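Local coordinates for protein alpha-L-rhamnosidase (Streptomyces avermitilis, PDB 3W5M) that hydrolyses terminal non-reducing alpha-L-rhamnose residues from alpha-L-rhamnosides such as citrus flavonoids and gum arabic, at residues L80-V90 with W102-M113. Sequence-based numbering, arbitrary orientation.
Sequences LKPRTRYFWSV and WSAPSWWETGLM
R85, Y86, F87 and W88 pair with E109, W108, W107 and S106 in an antiparallel beta hairpin at the edge of a four-stranded sheet. Y86 and W108 bond N to O in both directions, as do W88 and S106. One face carries R85, F87, W107 and E109. The R85 guanidinium lies flat on W107, with planes 7° apart and CZ 3.5 Å from the centroid of the six-membered ring, a cation-pi stack. At its edge, R85 NE and NH2 both donate to E109 OE1, each at 3.0 Å. E109 OE2 makes a second salt bridge, to R320. CG of R85 is anti to the backbone N (chi1 -177°) and the chain bends at chi3, which lays the group over the indole. A leucine here would probably leave E109 OE1 without this two-nitrogen grip and the indole face without its cation. Beside the stack, CB of W107 sits over the F87 ring.

Y86, W88 and W108 cluster on the other face. CB of Y86 lies over the W108 six-membered ring, 3.7 Å from its centroid. W108 turns its edge to the W88 face, offset, with planes at 63°. L80 CD1 touches another part of the W108 edge.

At one end, T110 OG1 donates to K81 O (2.7 Å) in the carbonyl plane and accepts from T84 N (2.9 Å). At the other, S89 OG donates to S103 O (2.7 Å), and S103 OG accepts from V90 N. W88 packs on L27 and W29 of strand 26-32, in the facing sheet. An edge hairpin closed over a core of this kind is typical of the immunoglobulin-like, fibronectin-type 3 beta sandwich.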
loop_
_atom_site.group_PDB
_atom_site.type_symbol
_atom_site.label_atom_id
_atom_site.label_comp_id
_atom_site.label_asym_id
_atom_site.label_seq_id
_atom_site.Cartn_x
_atom_site.Cartn_y
_atom_site.Cartn_z
ATOM N N LEU A 80 -31.180 8.340 5.164
ATOM C CA LEU A 80 -30.710 7.430 6.219
ATOM C C LEU A 80 -30.214 8.172 7.463
ATOM O O LEU A 80 -29.672 9.281 7.361
ATOM C CB LEU A 80 -29.583 6.532 5.676
ATOM C CG LEU A 80 -29.875 5.702 4.426
ATOM C CD1 LEU A 80 -28.593 4.993 3.979
ATOM C CD2 LEU A 80 -30.968 4.695 4.723
ATOM N N LYS A 81 -30.412 7.554 8.626
ATOM C CA LYS A 81 -29.973 8.071 9.913
ATOM C C LYS A 81 -28.647 7.399 10.289
ATOM O O LYS A 81 -28.382 6.251 9.848
ATOM C CB LYS A 81 -30.990 7.735 11.021
ATOM C CG LYS A 81 -32.399 8.295 10.852
ATOM C CD LYS A 81 -33.210 8.083 12.126
ATOM C CE LYS A 81 -33.719 6.657 12.317
ATOM N NZ LYS A 81 -32.852 5.792 13.183
ATOM N N PRO A 82 -27.838 8.076 11.124
ATOM C CA PRO A 82 -26.581 7.507 11.639
ATOM C C PRO A 82 -26.805 6.339 12.621
ATOM O O PRO A 82 -27.875 6.229 13.226
ATOM C CB PRO A 82 -25.923 8.674 12.377
ATOM C CG PRO A 82 -26.666 9.909 11.961
ATOM C CD PRO A 82 -28.035 9.472 11.560
ATOM N N ARG A 83 -25.785 5.495 12.763
ATOM C CA ARG A 83 -25.764 4.384 13.736
ATOM C C ARG A 83 -26.948 3.438 13.598
ATOM O O ARG A 83 -27.434 2.914 14.613
ATOM C CB ARG A 83 -25.817 4.890 15.170
ATOM C CG ARG A 83 -24.835 5.924 15.595
ATOM C CD ARG A 83 -25.398 6.512 16.886
ATOM N NE ARG A 83 -24.356 7.291 17.499
ATOM C CZ ARG A 83 -24.221 8.604 17.363
ATOM N NH1 ARG A 83 -25.104 9.303 16.660
ATOM N NH2 ARG A 83 -23.197 9.198 17.937
ATOM N N THR A 84 -27.441 3.243 12.384
ATOM C CA THR A 84 -28.652 2.446 12.224
ATOM C C THR A 84 -28.452 1.270 11.317
ATOM O O THR A 84 -27.865 1.408 10.233
ATOM C CB THR A 84 -29.801 3.331 11.753
ATOM O OG1 THR A 84 -29.997 4.342 12.732
ATOM C CG2 THR A 84 -31.119 2.538 11.587
ATOM N N ARG A 85 -28.931 0.108 11.763
ATOM C CA ARG A 85 -28.913 -1.076 10.897
ATOM C C ARG A 85 -30.148 -1.122 9.981
ATOM O O ARG A 85 -31.293 -1.014 10.446
ATOM C CB ARG A 85 -28.738 -2.359 11.724
ATOM C CG ARG A 85 -28.634 -3.631 10.877
ATOM C CD ARG A 85 -28.151 -4.821 11.720
ATOM N NE ARG A 85 -26.784 -4.615 12.175
ATOM C CZ ARG A 85 -25.964 -5.571 12.601
ATOM N NH1 ARG A 85 -26.392 -6.831 12.687
ATOM N NH2 ARG A 85 -24.725 -5.249 12.963
ATOM N N TYR A 86 -29.921 -1.212 8.674
ATOM C CA TYR A 86 -30.988 -1.290 7.697
ATOM C C TYR A 86 -31.034 -2.667 7.069
ATOM O O TYR A 86 -30.057 -3.116 6.464
ATOM C CB TYR A 86 -30.808 -0.235 6.603
ATOM C CG TYR A 86 -31.025 1.160 7.133
ATOM C CD1 TYR A 86 -32.321 1.691 7.242
ATOM C CD2 TYR A 86 -29.960 1.937 7.587
ATOM C CE1 TYR A 86 -32.528 2.966 7.755
ATOM C CE2 TYR A 86 -30.170 3.222 8.104
ATOM C CZ TYR A 86 -31.451 3.727 8.174
ATOM O OH TYR A 86 -31.669 5.000 8.668
ATOM N N PHE A 87 -32.181 -3.330 7.202
ATOM C CA PHE A 87 -32.361 -4.653 6.610
ATOM C C PHE A 87 -32.972 -4.488 5.235
ATOM O O PHE A 87 -33.747 -3.545 4.988
ATOM C CB PHE A 87 -33.203 -5.550 7.514
ATOM C CG PHE A 87 -32.523 -5.926 8.787
ATOM C CD1 PHE A 87 -32.578 -5.085 9.888
ATOM C CD2 PHE A 87 -31.811 -7.122 8.890
ATOM C CE1 PHE A 87 -31.951 -5.430 11.072
ATOM C CE2 PHE A 87 -31.180 -7.479 10.072
ATOM C CZ PHE A 87 -31.257 -6.631 11.168
ATOM N N TRP A 88 -32.541 -5.329 4.300
ATOM C CA TRP A 88 -33.053 -5.239 2.963
ATOM C C TRP A 88 -33.170 -6.574 2.269
ATOM O O TRP A 88 -32.536 -7.552 2.626
ATOM C CB TRP A 88 -32.265 -4.237 2.098
ATOM C CG TRP A 88 -30.896 -4.720 1.656
ATOM C CD1 TRP A 88 -29.802 -4.871 2.430
ATOM C CD2 TRP A 88 -30.527 -5.113 0.331
ATOM N NE1 TRP A 88 -28.752 -5.359 1.670
ATOM C CE2 TRP A 88 -29.170 -5.491 0.373
ATOM C CE3 TRP A 88 -31.209 -5.160 -0.895
ATOM C CZ2 TRP A 88 -28.465 -5.904 -0.768
ATOM C CZ3 TRP A 88 -30.518 -5.599 -2.039
ATOM C CH2 TRP A 88 -29.150 -5.958 -1.961
ATOM N N SER A 89 -33.989 -6.556 1.239
ATOM C CA SER A 89 -34.306 -7.716 0.469
ATOM C C SER A 89 -34.697 -7.211 -0.896
ATOM O O SER A 89 -35.223 -6.116 -1.033
ATOM C CB SER A 89 -35.478 -8.454 1.119
ATOM O OG SER A 89 -35.606 -9.756 0.584
ATOM N N VAL A 90 -34.427 -8.012 -1.911
ATOM C CA VAL A 90 -34.825 -7.686 -3.275
ATOM C C VAL A 90 -35.432 -8.942 -3.938
ATOM O O VAL A 90 -35.133 -10.089 -3.546
ATOM C CB VAL A 90 -33.615 -7.152 -4.103
ATOM C CG1 VAL A 90 -32.501 -8.195 -4.227
ATOM C CG2 VAL A 90 -34.034 -6.666 -5.470
ATOM N N TRP A 102 -38.029 -13.593 -2.543
ATOM C CA TRP A 102 -37.321 -12.456 -1.964
ATOM C C TRP A 102 -35.982 -12.982 -1.535
ATOM O O TRP A 102 -35.891 -14.129 -1.036
ATOM C CB TRP A 102 -38.081 -11.858 -0.773
ATOM C CG TRP A 102 -39.282 -11.041 -1.185
ATOM C CD1 TRP A 102 -40.581 -11.468 -1.265
ATOM C CD2 TRP A 102 -39.293 -9.654 -1.558
ATOM N NE1 TRP A 102 -41.394 -10.439 -1.669
ATOM C CE2 TRP A 102 -40.630 -9.313 -1.857
ATOM C CE3 TRP A 102 -38.295 -8.663 -1.667
ATOM C CZ2 TRP A 102 -41.008 -8.019 -2.248
ATOM C CZ3 TRP A 102 -38.666 -7.385 -2.068
ATOM C CH2 TRP A 102 -40.012 -7.073 -2.357
ATOM N N SER A 103 -34.928 -12.188 -1.744
ATOM C CA SER A 103 -33.602 -12.657 -1.380
ATOM C C SER A 103 -33.637 -12.847 0.121
ATOM O O SER A 103 -34.368 -12.128 0.811
ATOM C CB SER A 103 -32.554 -11.618 -1.768
ATOM O OG SER A 103 -32.834 -10.386 -1.114
ATOM N N ALA A 104 -32.872 -13.797 0.642
ATOM C CA ALA A 104 -32.742 -13.951 2.077
ATOM C C ALA A 104 -32.338 -12.576 2.648
ATOM O O ALA A 104 -31.415 -11.940 2.137
ATOM C CB ALA A 104 -31.679 -14.983 2.400
ATOM N N PRO A 105 -33.054 -12.096 3.683
ATOM C CA PRO A 105 -32.772 -10.749 4.199
ATOM C C PRO A 105 -31.298 -10.500 4.501
ATOM O O PRO A 105 -30.600 -11.380 5.006
ATOM C CB PRO A 105 -33.603 -10.697 5.484
ATOM C CG PRO A 105 -34.772 -11.593 5.166
ATOM C CD PRO A 105 -34.149 -12.748 4.432
ATOM N N SER A 106 -30.821 -9.299 4.167
ATOM C CA SER A 106 -29.447 -8.932 4.477
ATOM C C SER A 106 -29.476 -7.568 5.158
ATOM O O SER A 106 -30.554 -7.053 5.446
ATOM C CB SER A 106 -28.589 -8.904 3.202
ATOM O OG SER A 106 -27.209 -8.755 3.562
ATOM N N TRP A 107 -28.318 -6.975 5.430
ATOM C CA TRP A 107 -28.331 -5.689 6.105
ATOM C C TRP A 107 -27.077 -4.878 5.801
ATOM O O TRP A 107 -26.039 -5.440 5.376
ATOM C CB TRP A 107 -28.507 -5.875 7.637
ATOM C CG TRP A 107 -27.451 -6.729 8.317
ATOM C CD1 TRP A 107 -27.561 -8.072 8.647
ATOM C CD2 TRP A 107 -26.150 -6.309 8.784
ATOM N NE1 TRP A 107 -26.400 -8.500 9.254
ATOM C CE2 TRP A 107 -25.524 -7.444 9.362
ATOM C CE3 TRP A 107 -25.446 -5.089 8.762
ATOM C CZ2 TRP A 107 -24.241 -7.393 9.914
ATOM C CZ3 TRP A 107 -24.157 -5.041 9.307
ATOM C CH2 TRP A 107 -23.568 -6.190 9.876
ATOM N N TRP A 108 -27.186 -3.562 5.967
ATOM C CA TRP A 108 -25.992 -2.711 6.145
ATOM C C TRP A 108 -26.232 -1.835 7.359
ATOM O O TRP A 108 -27.378 -1.639 7.761
ATOM C CB TRP A 108 -25.670 -1.884 4.893
ATOM C CG TRP A 108 -26.508 -0.640 4.687
ATOM C CD1 TRP A 108 -26.209 0.635 5.084
ATOM C CD2 TRP A 108 -27.772 -0.559 4.009
ATOM N NE1 TRP A 108 -27.209 1.503 4.700
ATOM C CE2 TRP A 108 -28.177 0.800 4.033
ATOM C CE3 TRP A 108 -28.592 -1.501 3.363
ATOM C CZ2 TRP A 108 -29.365 1.234 3.444
ATOM C CZ3 TRP A 108 -29.777 -1.073 2.783
ATOM C CH2 TRP A 108 -30.148 0.286 2.818
ATOM N N GLU A 109 -25.166 -1.332 7.962
ATOM C CA GLU A 109 -25.311 -0.466 9.111
ATOM C C GLU A 109 -24.543 0.828 8.886
ATOM O O GLU A 109 -23.361 0.810 8.549
ATOM C CB GLU A 109 -24.847 -1.190 10.391
ATOM C CG GLU A 109 -25.072 -0.383 11.663
ATOM C CD GLU A 109 -24.684 -1.143 12.926
ATOM O OE1 GLU A 109 -25.127 -2.302 13.077
ATOM O OE2 GLU A 109 -23.957 -0.590 13.782
ATOM N N THR A 110 -25.223 1.962 9.078
ATOM C CA THR A 110 -24.561 3.251 8.926
ATOM C C THR A 110 -23.617 3.515 10.076
ATOM O O THR A 110 -23.811 3.027 11.223
ATOM C CB THR A 110 -25.589 4.399 8.796
ATOM O OG1 THR A 110 -26.424 4.426 9.962
ATOM C CG2 THR A 110 -26.449 4.179 7.587
ATOM N N GLY A 111 -22.580 4.293 9.783
ATOM C CA GLY A 111 -21.736 4.826 10.833
ATOM C C GLY A 111 -22.257 6.139 11.389
ATOM O O GLY A 111 -23.477 6.400 11.419
ATOM N N LEU A 112 -21.318 6.986 11.806
ATOM C CA LEU A 112 -21.644 8.223 12.491
ATOM C C LEU A 112 -22.119 9.312 11.536
ATOM O O LEU A 112 -22.750 10.279 11.966
ATOM C CB LEU A 112 -20.443 8.692 13.300
ATOM C CG LEU A 112 -20.065 7.813 14.508
ATOM C CD1 LEU A 112 -18.955 8.444 15.322
ATOM C CD2 LEU A 112 -21.250 7.529 15.412
ATOM N N MET A 113 -21.815 9.153 10.252
ATOM C CA MET A 113 -22.280 10.061 9.188
ATOM C C MET A 113 -22.084 11.537 9.536
ATOM O O MET A 113 -23.048 12.314 9.536
ATOM C CB MET A 113 -23.754 9.815 8.878
ATOM C CG MET A 113 -24.060 8.414 8.403
ATOM S SD MET A 113 -25.764 8.282 7.869
ATOM C CE MET A 113 -25.601 8.201 6.082
HETATM O O HOH W 1 -31.112 -9.423 0.705
HETATM O O HOH W 2 -25.897 -6.651 2.172
#